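Prophenoloxidase b (Marsupenaeus japonicus, PDB 3WKY) is a type 3 copper protein of crustacean hemolymph, probably the precursor of a phenoloxidase that hydroxylates monophenols and oxidises o-diphenols. Local coordinates at residues 443-451 with 658-668; 527-535 with 545-554. All coordinates share one frame; numbering follows the deposited sequence.

Interaction 1: 443-451 with 658-668; sequences ENLLHTFFT and QEVTITHLRDP
L446 and T448 pair with I662 and H664 as neighbouring parallel strands within the large mixed sheet of the hemocyanin-type Ig-like domain. Their main chains are laced by five hydrogen bonds, running from T661 N to N444 O at one end to L665 N on T448 O at the other; this last bond is 2.8 Å long. Between these bonds the CA hydrogens of I662 and H447 lean on the carbonyls of L446 and T663, as is usual in a parallel ladder.

The face carrying L446, I662, T448 and H664 is the tight one, and all four residues are buried. L446 CB stands 4.3 Å from I662 CG1, while V430 of strand 424-432 and F590 of strand 588-598 cover these two side chains. H664 holds CG anti to its main-chain N (chi1 179°), which turns the imidazole back across the ladder. Its ND1 then donates in the ring plane to T448 OG1 at 3.0 Å, in one of the two conformers of that threonine, and the hydroxyl also bonds R582 O.

The reverse face is looser, with L445, T661 and T663 only partly buried; H447 is its buried member. Here L445 CD1 lies 3.5 Å from T663 OG1, and L665 CD1 comes equally near H447 CD2, whose ring is fixed at ND1 by E432. At the N444 end, the approach of Q658 NE2 to N444 OD1 is at most a weak bond; the firmer partner of OD1 is V430 N.

Beyond T448 a water bridges the two chains, accepting from F450 N and donating to L665 O at 2.7 Å. Beside it F450 and H664 meet rim to rim, planes 79° apart, with F450 CE2 3.5 Å from H664 CE1.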
loop_
_atom_site.group_PDB
_atom_site.type_symbol
_atom_site.label_atom_id
_atom_site.label_comp_id
_atom_site.label_asym_id
_atom_site.label_seq_id
_atom_site.Cartn_x
_atom_site.Cartn_y
_atom_site.Cartn_z
ATOM N N GLU A 443 42.679 37.310 -9.869
ATOM C CA GLU A 443 41.472 37.949 -10.381
ATOM C C GLU A 443 40.340 36.937 -10.537
ATOM O O GLU A 443 40.587 35.793 -10.918
ATOM C CB GLU A 443 41.785 38.553 -11.745
ATOM C CG GLU A 443 40.973 39.769 -12.110
ATOM C CD GLU A 443 41.608 40.546 -13.250
ATOM O OE1 GLU A 443 41.032 40.546 -14.361
ATOM O OE2 GLU A 443 42.681 41.153 -13.032
ATOM N N ASN A 444 39.111 37.372 -10.262
ATOM C CA ASN A 444 37.903 36.567 -10.460
ATOM C C ASN A 444 37.784 35.348 -9.551
ATOM O O ASN A 444 37.083 34.383 -9.882
ATOM C CB ASN A 444 37.759 36.176 -11.929
ATOM C CG ASN A 444 37.775 37.374 -12.834
ATOM O OD1 ASN A 444 37.073 38.357 -12.583
ATOM N ND2 ASN A 444 38.593 37.321 -13.890
ATOM N N LEU A 445 38.468 35.411 -8.412
ATOM C CA LEU A 445 38.409 34.365 -7.397
ATOM C C LEU A 445 37.903 34.940 -6.084
ATOM O O LEU A 445 38.428 35.946 -5.587
ATOM C CB LEU A 445 39.788 33.726 -7.194
ATOM C CG LEU A 445 39.929 32.679 -6.081
ATOM C CD1 LEU A 445 39.086 31.437 -6.365
ATOM C CD2 LEU A 445 41.391 32.288 -5.865
ATOM N N LEU A 446 36.868 34.313 -5.525
ATOM C CA LEU A 446 36.319 34.737 -4.237
ATOM C C LEU A 446 36.476 33.607 -3.231
ATOM O O LEU A 446 36.481 32.428 -3.608
ATOM C CB LEU A 446 34.838 35.106 -4.373
ATOM C CG LEU A 446 34.501 36.238 -5.348
ATOM C CD1 LEU A 446 33.003 36.525 -5.334
ATOM C CD2 LEU A 446 35.284 37.497 -5.000
ATOM N N HIS A 447 36.615 33.953 -1.953
ATOM C CA HIS A 447 36.760 32.924 -0.931
ATOM C C HIS A 447 35.676 33.005 0.129
ATOM O O HIS A 447 35.044 34.039 0.322
ATOM C CB HIS A 447 38.124 33.003 -0.236
ATOM C CG HIS A 447 39.274 32.609 -1.104
ATOM N ND1 HIS A 447 40.055 33.533 -1.764
ATOM C CD2 HIS A 447 39.777 31.391 -1.424
ATOM C CE1 HIS A 447 40.992 32.900 -2.452
ATOM N NE2 HIS A 447 40.846 31.603 -2.262
ATOM N N THR A 448 35.461 31.884 0.802
ATOM C CA THR A 448 34.598 31.869 1.980
ATOM C C THR A 448 35.280 31.039 3.040
ATOM O O THR A 448 36.159 30.223 2.744
ATOM C CB THR A 448 33.174 31.293 1.737
ATOM O OG1 THR A 448 33.255 29.888 1.476
ATOM C CG2 THR A 448 32.469 32.005 0.591
ATOM N N PHE A 449 34.928 31.290 4.298
ATOM C CA PHE A 449 35.489 30.526 5.419
ATOM C C PHE A 449 34.654 30.745 6.676
ATOM O O PHE A 449 33.780 31.614 6.695
ATOM C CB PHE A 449 36.960 30.901 5.675
ATOM C CG PHE A 449 37.252 32.366 5.505
ATOM C CD1 PHE A 449 36.685 33.310 6.351
ATOM C CD2 PHE A 449 38.100 32.796 4.500
ATOM C CE1 PHE A 449 36.951 34.659 6.192
ATOM C CE2 PHE A 449 38.374 34.145 4.334
ATOM C CZ PHE A 449 37.799 35.075 5.182
ATOM N N PHE A 450 34.905 29.966 7.723
ATOM C CA PHE A 450 34.159 30.169 8.964
ATOM C C PHE A 450 34.932 31.034 9.955
ATOM O O PHE A 450 36.146 30.896 10.094
ATOM C CB PHE A 450 33.743 28.842 9.604
ATOM C CG PHE A 450 32.625 28.154 8.873
ATOM C CD1 PHE A 450 31.299 28.458 9.165
ATOM C CD2 PHE A 450 32.897 27.222 7.879
ATOM C CE1 PHE A 450 30.260 27.831 8.483
ATOM C CE2 PHE A 450 31.864 26.591 7.189
ATOM C CZ PHE A 450 30.548 26.893 7.493
ATOM N N THR A 451 34.203 31.921 10.626
ATOM C CA THR A 451 34.767 32.871 11.578
ATOM C C THR A 451 33.826 32.962 12.783
ATOM O O THR A 451 32.606 32.949 12.623
ATOM C CB THR A 451 34.927 34.270 10.921
ATOM O OG1 THR A 451 36.013 34.247 9.986
ATOM C CG2 THR A 451 35.212 35.344 11.956
ATOM N N GLN A 658 30.273 37.087 -17.564
ATOM C CA GLN A 658 31.559 36.882 -16.917
ATOM C C GLN A 658 31.476 35.582 -16.097
ATOM O O GLN A 658 30.403 34.975 -15.984
ATOM C CB GLN A 658 31.913 38.149 -16.097
ATOM C CG GLN A 658 32.756 38.006 -14.827
ATOM C CD GLN A 658 34.253 38.098 -15.038
ATOM O OE1 GLN A 658 34.759 37.930 -16.150
ATOM N NE2 GLN A 658 34.977 38.362 -13.949
ATOM N N GLU A 659 32.603 35.156 -15.546
ATOM C CA GLU A 659 32.670 33.926 -14.786
ATOM C C GLU A 659 33.581 34.149 -13.585
ATOM O O GLU A 659 34.636 34.776 -13.712
ATOM C CB GLU A 659 33.243 32.845 -15.697
ATOM C CG GLU A 659 32.865 31.446 -15.348
ATOM C CD GLU A 659 33.247 30.451 -16.442
ATOM O OE1 GLU A 659 34.360 29.890 -16.372
ATOM O OE2 GLU A 659 32.432 30.231 -17.369
ATOM N N VAL A 660 33.172 33.675 -12.410
ATOM C CA VAL A 660 34.043 33.722 -11.238
ATOM C C VAL A 660 34.160 32.341 -10.615
ATOM O O VAL A 660 33.314 31.470 -10.857
ATOM C CB VAL A 660 33.562 34.739 -10.169
ATOM C CG1 VAL A 660 33.411 36.125 -10.785
ATOM C CG2 VAL A 660 32.258 34.285 -9.519
ATOM N N THR A 661 35.223 32.138 -9.843
ATOM C CA THR A 661 35.402 30.906 -9.087
ATOM C C THR A 661 35.224 31.244 -7.616
ATOM O O THR A 661 35.693 32.288 -7.154
ATOM C CB THR A 661 36.804 30.309 -9.335
ATOM O OG1 THR A 661 36.935 29.984 -10.724
ATOM C CG2 THR A 661 37.031 29.051 -8.503
ATOM N N ILE A 662 34.516 30.391 -6.880
ATOM C CA ILE A 662 34.375 30.602 -5.440
ATOM C C ILE A 662 34.950 29.406 -4.699
ATOM O O ILE A 662 34.567 28.262 -4.960
ATOM C CB ILE A 662 32.890 30.819 -5.019
ATOM C CG1 ILE A 662 32.281 31.982 -5.806
ATOM C CG2 ILE A 662 32.793 31.055 -3.509
ATOM C CD1 ILE A 662 30.855 32.324 -5.416
ATOM N N THR A 663 35.859 29.671 -3.766
ATOM C CA THR A 663 36.619 28.615 -3.117
ATOM C C THR A 663 36.471 28.702 -1.607
ATOM O O THR A 663 36.772 29.733 -1.009
ATOM C CB THR A 663 38.108 28.706 -3.503
ATOM O OG1 THR A 663 38.252 28.396 -4.893
ATOM C CG2 THR A 663 38.952 27.730 -2.680
ATOM N N HIS A 664 35.978 27.628 -0.991
ATOM C CA HIS A 664 35.834 27.588 0.453
ATOM C C HIS A 664 37.135 27.132 1.093
ATOM O O HIS A 664 37.694 26.106 0.704
ATOM C CB HIS A 664 34.703 26.625 0.870
ATOM C CG HIS A 664 34.521 26.519 2.352
ATOM N ND1 HIS A 664 33.993 27.540 3.111
ATOM C CD2 HIS A 664 34.803 25.516 3.218
ATOM C CE1 HIS A 664 33.955 27.173 4.381
ATOM N NE2 HIS A 664 34.443 25.950 4.473
ATOM N N LEU A 665 37.595 27.886 2.088
ATOM C CA LEU A 665 38.811 27.549 2.818
ATOM C C LEU A 665 38.482 27.007 4.207
ATOM O O LEU A 665 37.974 27.739 5.067
ATOM C CB LEU A 665 39.707 28.789 2.948
ATOM C CG LEU A 665 40.140 29.443 1.633
ATOM C CD1 LEU A 665 40.819 30.808 1.863
ATOM C CD2 LEU A 665 41.050 28.510 0.858
ATOM N N ARG A 666 38.765 25.723 4.419
ATOM C CA ARG A 666 38.612 25.099 5.731
ATOM C C ARG A 666 39.598 25.708 6.737
ATOM O O ARG A 666 39.322 25.783 7.934
ATOM C CB ARG A 666 38.819 23.586 5.620
ATOM C CG ARG A 666 38.848 22.868 6.960
ATOM C CD ARG A 666 39.036 21.361 6.822
ATOM N NE ARG A 666 37.774 20.656 6.607
ATOM C CZ ARG A 666 36.860 20.445 7.552
ATOM N NH1 ARG A 666 37.050 20.900 8.787
ATOM N NH2 ARG A 666 35.747 19.788 7.259
ATOM N N ASP A 667 40.740 26.156 6.225
ATOM C CA ASP A 667 41.783 26.786 7.027
ATOM C C ASP A 667 42.335 27.955 6.214
ATOM O O ASP A 667 43.147 27.758 5.307
ATOM C CB ASP A 667 42.885 25.767 7.332
ATOM C CG ASP A 667 44.126 26.399 7.938
ATOM O OD1 ASP A 667 44.015 27.468 8.578
ATOM O OD2 ASP A 667 45.221 25.815 7.771
ATOM N N PRO A 668 41.874 29.178 6.520
ATOM C CA PRO A 668 42.178 30.342 5.679
ATOM C C PRO A 668 43.681 30.584 5.497
ATOM O O PRO A 668 44.104 31.101 4.457
ATOM C CB PRO A 668 41.533 31.502 6.440
ATOM C CG PRO A 668 40.421 30.858 7.245
ATOM C CD PRO A 668 40.953 29.505 7.624
HETATM O O HOH W 1 36.687 27.872 7.452
#

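Interaction 2: 527-535 with 545-554. With NAG (2-acetamido-2-deoxy-beta-D-glucopyranose), chain F.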
loop_
_atom_site.group_PDB
_atom_site.type_symbol
_atom_site.label_atom_id
_atom_site.label_comp_id
_atom_site.label_asym_id
_atom_site.label_seq_id
_atom_site.Cartn_x
_atom_site.Cartn_y
_atom_site.Cartn_z
ATOM N N TRP A 527 19.169 32.176 -10.919
ATOM C CA TRP A 527 19.740 33.538 -10.880
ATOM C C TRP A 527 19.425 34.274 -9.579
ATOM O O TRP A 527 18.263 34.356 -9.186
ATOM C CB TRP A 527 19.247 34.385 -12.052
ATOM C CG TRP A 527 19.710 33.874 -13.371
ATOM C CD1 TRP A 527 18.934 33.338 -14.362
ATOM C CD2 TRP A 527 21.062 33.842 -13.851
ATOM N NE1 TRP A 527 19.721 32.981 -15.430
ATOM C CE2 TRP A 527 21.029 33.277 -15.143
ATOM C CE3 TRP A 527 22.292 34.245 -13.317
ATOM C CZ2 TRP A 527 22.185 33.099 -15.913
ATOM C CZ3 TRP A 527 23.443 34.054 -14.077
ATOM C CH2 TRP A 527 23.380 33.482 -15.362
ATOM N N THR A 528 20.458 34.807 -8.928
ATOM C CA THR A 528 20.261 35.596 -7.713
ATOM C C THR A 528 20.925 36.958 -7.857
ATOM O O THR A 528 21.976 37.094 -8.500
ATOM C CB THR A 528 20.780 34.876 -6.437
ATOM O OG1 THR A 528 20.415 35.635 -5.272
ATOM C CG2 THR A 528 22.309 34.675 -6.487
ATOM N N GLU A 529 20.293 37.965 -7.273
ATOM C CA GLU A 529 20.794 39.333 -7.391
ATOM C C GLU A 529 22.140 39.503 -6.695
ATOM O O GLU A 529 22.314 39.116 -5.543
ATOM C CB GLU A 529 19.765 40.329 -6.829
ATOM C CG GLU A 529 20.178 41.809 -6.974
ATOM C CD GLU A 529 19.058 42.757 -6.605
ATOM O OE1 GLU A 529 17.878 42.458 -6.937
ATOM O OE2 GLU A 529 19.355 43.803 -5.978
ATOM N N VAL A 530 23.096 40.093 -7.417
ATOM C CA VAL A 530 24.400 40.444 -6.867
ATOM C C VAL A 530 24.392 41.949 -6.595
ATOM O O VAL A 530 24.788 42.399 -5.514
ATOM C CB VAL A 530 25.523 40.137 -7.869
ATOM C CG1 VAL A 530 26.866 40.746 -7.408
ATOM C CG2 VAL A 530 25.661 38.642 -8.072
ATOM N N ASP A 531 23.901 42.707 -7.574
ATOM C CA ASP A 531 23.905 44.169 -7.497
ATOM C C ASP A 531 23.070 44.739 -8.635
ATOM O O ASP A 531 23.307 44.430 -9.811
ATOM C CB ASP A 531 25.351 44.682 -7.595
ATOM C CG ASP A 531 25.562 46.032 -6.899
ATOM O OD1 ASP A 531 24.622 46.566 -6.271
ATOM O OD2 ASP A 531 26.702 46.548 -6.965
ATOM N N VAL A 532 22.079 45.555 -8.286
ATOM C CA VAL A 532 21.238 46.220 -9.275
ATOM C C VAL A 532 21.125 47.666 -8.828
ATOM O O VAL A 532 20.593 47.937 -7.757
ATOM C CB VAL A 532 19.824 45.583 -9.350
ATOM C CG1 VAL A 532 18.875 46.460 -10.171
ATOM C CG2 VAL A 532 19.900 44.172 -9.928
ATOM N N PHE A 533 21.648 48.599 -9.628
ATOM C CA PHE A 533 21.738 49.983 -9.179
ATOM C C PHE A 533 21.892 50.942 -10.361
ATOM O O PHE A 533 22.348 50.536 -11.437
ATOM C CB PHE A 533 22.949 50.133 -8.253
ATOM C CG PHE A 533 24.262 49.998 -8.965
ATOM C CD1 PHE A 533 24.801 48.744 -9.223
ATOM C CD2 PHE A 533 24.950 51.124 -9.400
ATOM C CE1 PHE A 533 26.001 48.610 -9.895
ATOM C CE2 PHE A 533 26.148 50.998 -10.070
ATOM C CZ PHE A 533 26.675 49.742 -10.321
ATOM N N GLU A 534 21.522 52.209 -10.165
ATOM C CA GLU A 534 21.737 53.214 -11.207
ATOM C C GLU A 534 23.106 53.876 -11.064
ATOM O O GLU A 534 23.566 54.163 -9.963
ATOM C CB GLU A 534 20.632 54.279 -11.227
ATOM C CG GLU A 534 20.796 55.286 -12.376
ATOM C CD GLU A 534 19.649 56.272 -12.494
ATOM O OE1 GLU A 534 18.571 56.014 -11.916
ATOM O OE2 GLU A 534 19.833 57.310 -13.171
ATOM N N THR A 535 23.761 54.102 -12.194
ATOM C CA THR A 535 25.073 54.741 -12.206
ATOM C C THR A 535 24.925 56.250 -12.334
ATOM O O THR A 535 23.826 56.763 -12.578
ATOM C CB THR A 535 25.889 54.282 -13.412
ATOM O OG1 THR A 535 25.255 54.752 -14.608
ATOM C CG2 THR A 535 25.995 52.761 -13.447
ATOM N N ILE A 545 33.134 51.445 -14.193
ATOM C CA ILE A 545 32.268 51.562 -13.028
ATOM C C ILE A 545 32.678 50.484 -12.035
ATOM O O ILE A 545 32.663 49.291 -12.359
ATOM C CB ILE A 545 30.778 51.411 -13.387
ATOM C CG1 ILE A 545 30.343 52.508 -14.361
ATOM C CG2 ILE A 545 29.925 51.478 -12.138
ATOM C CD1 ILE A 545 30.052 52.004 -15.748
ATOM N N THR A 546 33.063 50.915 -10.838
ATOM C CA THR A 546 33.603 50.025 -9.821
ATOM C C THR A 546 32.671 50.019 -8.619
ATOM O O THR A 546 32.276 51.081 -8.134
ATOM C CB THR A 546 34.991 50.499 -9.358
ATOM O OG1 THR A 546 35.935 50.317 -10.420
ATOM C CG2 THR A 546 35.449 49.712 -8.134
ATOM N N ARG A 547 32.308 48.826 -8.150
ATOM C CA ARG A 547 31.461 48.696 -6.978
ATOM C C ARG A 547 32.122 47.808 -5.946
ATOM O O ARG A 547 32.722 46.784 -6.283
ATOM C CB ARG A 547 30.100 48.102 -7.359
ATOM C CG ARG A 547 29.204 49.075 -8.094
ATOM C CD ARG A 547 28.480 49.994 -7.131
ATOM N NE ARG A 547 27.242 49.382 -6.651
ATOM C CZ ARG A 547 26.290 50.029 -5.986
ATOM N NH1 ARG A 547 26.431 51.316 -5.707
ATOM N NH2 ARG A 547 25.191 49.386 -5.600
ATOM N N HIS A 548 32.012 48.198 -4.681
ATOM C CA HIS A 548 32.521 47.412 -3.557
ATOM C C HIS A 548 31.396 46.517 -3.063
ATOM O O HIS A 548 30.230 46.887 -3.160
ATOM C CB HIS A 548 32.956 48.329 -2.409
ATOM C CG HIS A 548 33.645 47.612 -1.283
ATOM N ND1 HIS A 548 32.961 46.922 -0.308
ATOM C CD2 HIS A 548 34.960 47.497 -0.981
ATOM C CE1 HIS A 548 33.826 46.397 0.546
ATOM N NE2 HIS A 548 35.042 46.736 0.165
ATOM N N SER A 549 31.746 45.365 -2.520
ATOM C CA SER A 549 30.726 44.413 -2.080
ATOM C C SER A 549 29.822 44.979 -0.981
ATOM O O SER A 549 28.626 44.676 -0.946
ATOM C CB SER A 549 31.370 43.074 -1.697
ATOM O OG SER A 549 32.307 43.208 -0.643
ATOM N N ASN A 550 30.364 45.839 -0.116
ATOM C CA ASN A 550 29.562 46.444 0.957
ATOM C C ASN A 550 28.528 47.430 0.427
ATOM O O ASN A 550 27.666 47.876 1.171
ATOM C CB ASN A 550 30.443 47.167 1.985
ATOM C CG ASN A 550 31.063 46.235 3.006
ATOM O OD1 ASN A 550 30.923 45.015 2.926
ATOM N ND2 ASN A 550 31.775 46.822 3.980
ATOM N N GLU A 551 28.617 47.783 -0.855
ATOM C CA GLU A 551 27.658 48.713 -1.442
ATOM C C GLU A 551 26.487 48.000 -2.094
ATOM O O GLU A 551 25.574 48.653 -2.597
ATOM C CB GLU A 551 28.313 49.570 -2.545
ATOM C CG GLU A 551 29.557 50.327 -2.163
ATOM C CD GLU A 551 30.073 51.159 -3.335
ATOM O OE1 GLU A 551 29.600 52.303 -3.497
ATOM O OE2 GLU A 551 30.915 50.654 -4.110
ATOM N N SER A 552 26.525 46.671 -2.124
ATOM C CA SER A 552 25.530 45.909 -2.891
ATOM C C SER A 552 24.086 46.298 -2.598
ATOM O O SER A 552 23.716 46.543 -1.451
ATOM C CB SER A 552 25.672 44.411 -2.640
ATOM O OG SER A 552 24.571 43.743 -3.232
ATOM N N SER A 553 23.266 46.312 -3.643
ATOM C CA SER A 553 21.848 46.608 -3.507
ATOM C C SER A 553 21.120 45.645 -2.566
ATOM O O SER A 553 20.059 45.981 -2.032
ATOM C CB SER A 553 21.191 46.543 -4.879
ATOM O OG SER A 553 21.482 45.305 -5.503
ATOM N N ILE A 554 21.668 44.451 -2.358
ATOM C CA ILE A 554 20.946 43.465 -1.516
ATOM C C ILE A 554 21.186 43.689 -0.019
ATOM O O ILE A 554 20.491 43.120 0.826
ATOM C CB ILE A 554 21.270 42.001 -1.890
ATOM C CG1 ILE A 554 22.681 41.628 -1.428
ATOM C CG2 ILE A 554 21.047 41.763 -3.410
ATOM C CD1 ILE A 554 23.086 40.186 -1.754
HETATM C C1 NAG F . 32.462 45.880 4.836
HETATM C C2 NAG F . 33.620 46.768 5.304
HETATM C C3 NAG F . 34.481 45.999 6.298
HETATM C C4 NAG F . 33.620 45.543 7.467
HETATM C C5 NAG F . 32.358 44.827 6.991
HETATM C C6 NAG F . 31.395 44.643 8.157
HETATM C C7 NAG F . 34.553 48.588 3.992
HETATM C C8 NAG F . 35.763 49.029 3.221
HETATM N N2 NAG F . 34.413 47.276 4.193
HETATM O O3 NAG F . 35.523 46.814 6.780
HETATM O O4 NAG F . 34.363 44.676 8.297
HETATM O O5 NAG F . 31.686 45.553 5.977
HETATM O O6 NAG F . 30.707 45.857 8.365
HETATM O O7 NAG F . 33.743 49.420 4.406
HETATM O O HOH W 2 28.245 45.551 -4.786
#
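R547 lies flat on F533 while gripping D531 with the edge of the same guanidinium, and this three-residue arrangement joins two strands from different sheets of the Ig-like domain. Ring and guanidinium planes are 16° apart, and R547 CZ sits 3.8 Å from the F533 ring centroid, a cation-pi stack over the face. Bends at chi2 (-82°) and chi3 (-86°) lay CD, NE and the guanidinium of the arginine over the ring, CD in a CH-pi contact. Nearer the main chain, R547 CG is 3.4 Å from F533 CZ.

The D531 carboxylate is nearly coplanar with the guanidinium and meets it side-on: R547 NE reaches OD2 at 2.9 Å and NH2 reaches OD1 at 3.0 Å, both almost straight. S553 N approaches OD1 from above the carboxylate plane, while Y487 and a water that also serves H548 O add to the load on OD2. The opposite face of the guanidinium carries E551 CB. A leucine in place of R547 would probably leave the buried D531 carboxylate without its charged mate and the F533 face without its flat cover.

Further along, S553 OG donates to the anti lone pair of E529 OE2 at 2.6 Å and accepts from V532 N, so one hydroxyl ties two residues of the strand; S617 OG also bonds E529 OE2. S552 OG donates to V530 O at 2.7 Å and accepts from I554 N, closing an ST turn. N550, in the 3-10 turn after strand 541-548, carries an N-linked glycan.

V530 and D531 both face I505 of strand 501-509, forming a classic beta bulge in edge strand 528-534. Y487 of strand 485-493 packs on F533 and R547, and R232 of helix 218-239 borders I554.

Both interactions belong to the Ig-like domain and reach the same mixed sheet, their centres about 18 Å apart and their nearest atoms about 7 Å. Interaction 1 joins two inner strands of that sheet, 445-456 and 655-664, and so rests on main-chain pairing, with a buried face that mixes aliphatic side chains with a histidine-threonine bond. Interaction 2 starts from an outermost strand of the sheet within this chain, 528-534, and reaches across to strand 541-548 of the three-stranded sheet; side chains do most of the work there, through a salt bridge, a stack and serine hydroxyls. Each is partly buried. The first loosens toward the face of L445, T661 and T663; glycosylated N550 lies in the turn next to the second.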